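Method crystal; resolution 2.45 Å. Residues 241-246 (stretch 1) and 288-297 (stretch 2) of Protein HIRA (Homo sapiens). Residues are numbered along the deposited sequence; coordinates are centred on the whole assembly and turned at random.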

# COMPACT_ATOMS: atom_id res chain seq x y z
N SER B 241 15.68 -6.86 27.30
CA SER B 241 16.49 -6.75 26.08
C SER B 241 15.58 -6.49 24.88
O SER B 241 16.01 -5.89 23.89
CB SER B 241 17.33 -8.02 25.87
N GLY B 242 14.32 -6.93 24.98
CA GLY B 242 13.33 -6.71 23.94
C GLY B 242 12.97 -5.25 23.77
O GLY B 242 13.23 -4.41 24.63
N PRO B 243 12.33 -4.91 22.64
CA PRO B 243 11.94 -3.51 22.42
C PRO B 243 11.00 -2.99 23.50
O PRO B 243 11.40 -2.07 24.21
CB PRO B 243 11.26 -3.55 21.04
CG PRO B 243 11.72 -4.83 20.41
CD PRO B 243 11.92 -5.79 21.53
N LEU B 244 9.80 -3.57 23.66
CA LEU B 244 8.81 -3.13 24.64
C LEU B 244 9.42 -2.92 26.02
O LEU B 244 9.15 -1.91 26.69
CB LEU B 244 7.65 -4.14 24.74
CG LEU B 244 6.40 -3.74 25.55
CD1 LEU B 244 5.67 -2.57 24.91
CD2 LEU B 244 5.46 -4.91 25.73
N ALA B 245 10.24 -3.88 26.45
CA ALA B 245 10.97 -3.71 27.70
C ALA B 245 11.81 -2.44 27.68
O ALA B 245 11.84 -1.70 28.67
CB ALA B 245 11.84 -4.94 27.97
N ILE B 246 12.48 -2.15 26.56
CA ILE B 246 13.29 -0.93 26.49
C ILE B 246 12.40 0.31 26.54
O ILE B 246 12.66 1.23 27.33
CB ILE B 246 14.20 -0.95 25.24
CG1 ILE B 246 15.38 -1.91 25.45
CG2 ILE B 246 14.72 0.45 24.92
CD1 ILE B 246 15.90 -2.56 24.18
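Stretch 2 (288-297) QSSHEYRHWL

The first turn of a helix exposes backbone N-H groups that have no carbonyl partner in the preceding turn, and a carboxylate brought in from a distant part of the chain can satisfy them. Two stretches of human HIRA, at least 46 residues apart wherever they touch, illustrate the arrangement. In stretch 1, G242 occupies the N-cap position and the helix runs onward from P243. Stretch 2 begins with Q288, which leaves the preceding helix with positive phi (52°) in a Schellman motif; S289 is then the N-cap of a new helix that starts at S290 and continues beyond L297. The start of one helix therefore lies beside the first turns of another, with G242 nearest E292 (CA to CA 6.5 Å) and P243 nearest S289 (CA to CA 6.7 Å).

E292 dominates the contact. Its CA-to-CB bond points toward stretch 1, and chi1 of -75° (m) with chi2 of -177° (t) extends the chain, so that the carboxylate reaches the open N-H groups. A245 N donates to E292 OE2 at 2.8 Å with a good angle of 153°, whereas L244 N reaches E292 OE1 at 2.9 Å with an angle of only 125°, a weak bond. P243 N is 3.2 Å from E292 OE1 but has no hydrogen to share; the proline instead packs its ring carbon CD against the same oxygen, also at 3.2 Å.

The carboxylate is steadied from its own stretch as well. S289, with chi1 at 161° (t), directs its hydroxyl to E292, OG donating to OE1 over 2.9 Å, while the same OG lies 3.3 Å from P243 CD. Meanwhile S289 O accepts from Y293 N at 2.8 Å, so the residue that opens the second helix also holds the glutamate that serves the first.

The absence of a side chain at G242 suits this close approach. G242 CA lies 3.3 Å from E292 OE2, and an ideal CB on G242 would point toward stretch 2 and come within 2.2 Å of E292 CD, a clash.

Beyond the polar centre, one helical turn after E292, W296 adds an apolar contact. Both W296 and L244 send their CA-to-CB bonds toward the opposing stretch. With L244 in the t, p rotamer and W296 at chi1 -74° (m), chi2 109°, L244 CD2 approaches the indole obliquely, 3.9 Å from W296 NE1 and 4.2 Å from W296 CD1. The whole contact buries just 239 Å², summed over both sides.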

# COMPACT_ATOMS: atom_id res chain seq x y z
N GLN B 288 5.88 -6.07 16.79
CA GLN B 288 6.37 -7.29 16.15
C GLN B 288 7.59 -7.84 16.89
O GLN B 288 8.56 -8.29 16.28
CB GLN B 288 6.71 -7.05 14.67
CG GLN B 288 5.56 -6.50 13.85
CD GLN B 288 5.95 -6.21 12.40
OE1 GLN B 288 6.98 -6.68 11.91
NE2 GLN B 288 5.12 -5.42 11.72
N SER B 289 7.53 -7.82 18.22
CA SER B 289 8.60 -8.32 19.07
C SER B 289 8.22 -9.72 19.56
O SER B 289 7.48 -9.87 20.53
CB SER B 289 8.84 -7.36 20.24
OG SER B 289 9.53 -8.00 21.29
N SER B 290 8.78 -10.74 18.90
CA SER B 290 8.25 -12.10 19.01
C SER B 290 8.47 -12.70 20.40
O SER B 290 7.55 -13.30 20.97
CB SER B 290 8.86 -13.00 17.94
OG SER B 290 10.16 -13.44 18.32
N HIS B 291 9.69 -12.62 20.92
CA HIS B 291 9.93 -13.18 22.24
C HIS B 291 9.04 -12.51 23.28
O HIS B 291 8.47 -13.19 24.15
CB HIS B 291 11.41 -13.06 22.60
N GLU B 292 8.88 -11.19 23.18
CA GLU B 292 8.06 -10.46 24.15
C GLU B 292 6.57 -10.76 23.95
O GLU B 292 5.81 -10.85 24.93
CB GLU B 292 8.34 -8.96 24.07
CG GLU B 292 9.69 -8.58 24.70
CD GLU B 292 9.98 -7.09 24.68
OE1 GLU B 292 9.65 -6.42 23.68
OE2 GLU B 292 10.52 -6.58 25.69
N TYR B 293 6.15 -10.93 22.70
CA TYR B 293 4.77 -11.33 22.44
C TYR B 293 4.47 -12.67 23.10
O TYR B 293 3.47 -12.81 23.82
CB TYR B 293 4.48 -11.41 20.95
CG TYR B 293 3.03 -11.81 20.67
CD1 TYR B 293 2.02 -10.88 20.77
CD2 TYR B 293 2.69 -13.12 20.33
CE1 TYR B 293 0.69 -11.23 20.54
CE2 TYR B 293 1.36 -13.48 20.09
CZ TYR B 293 0.37 -12.53 20.20
OH TYR B 293 -0.96 -12.85 19.98
N ARG B 294 5.32 -13.67 22.85
CA ARG B 294 5.11 -14.98 23.44
C ARG B 294 5.11 -14.90 24.97
O ARG B 294 4.25 -15.50 25.63
CB ARG B 294 6.19 -15.95 22.96
CG ARG B 294 6.17 -17.28 23.66
CD ARG B 294 7.24 -18.24 23.15
NE ARG B 294 7.34 -19.39 24.03
CZ ARG B 294 7.98 -19.38 25.19
NH1 ARG B 294 8.59 -18.27 25.60
NH2 ARG B 294 8.01 -20.47 25.94
N HIS B 295 6.04 -14.14 25.54
CA HIS B 295 6.10 -14.00 26.99
C HIS B 295 4.80 -13.44 27.55
O HIS B 295 4.19 -14.02 28.46
CB HIS B 295 7.28 -13.10 27.36
CG HIS B 295 7.28 -12.71 28.81
ND1 HIS B 295 7.48 -13.62 29.82
CD2 HIS B 295 7.07 -11.52 29.41
CE1 HIS B 295 7.42 -13.01 30.98
NE2 HIS B 295 7.18 -11.73 30.76
N TRP B 296 4.36 -12.29 27.03
CA TRP B 296 3.17 -11.65 27.57
C TRP B 296 1.89 -12.44 27.27
O TRP B 296 0.96 -12.43 28.09
CB TRP B 296 3.06 -10.23 27.05
CG TRP B 296 4.04 -9.35 27.70
CD1 TRP B 296 5.15 -8.82 27.14
CD2 TRP B 296 4.02 -8.91 29.07
NE1 TRP B 296 5.82 -8.06 28.07
CE2 TRP B 296 5.15 -8.10 29.26
CE3 TRP B 296 3.14 -9.13 30.15
CZ2 TRP B 296 5.44 -7.50 30.48
CZ3 TRP B 296 3.42 -8.53 31.35
CH2 TRP B 296 4.56 -7.72 31.51
N LEU B 297 1.82 -13.10 26.12
CA LEU B 297 0.68 -13.97 25.86
C LEU B 297 0.62 -15.08 26.89
O LEU B 297 -0.47 -15.46 27.34
CB LEU B 297 0.75 -14.56 24.46
CG LEU B 297 -0.36 -15.55 24.10
CD1 LEU B 297 -1.72 -14.83 23.97
CD2 LEU B 297 -0.04 -16.36 22.83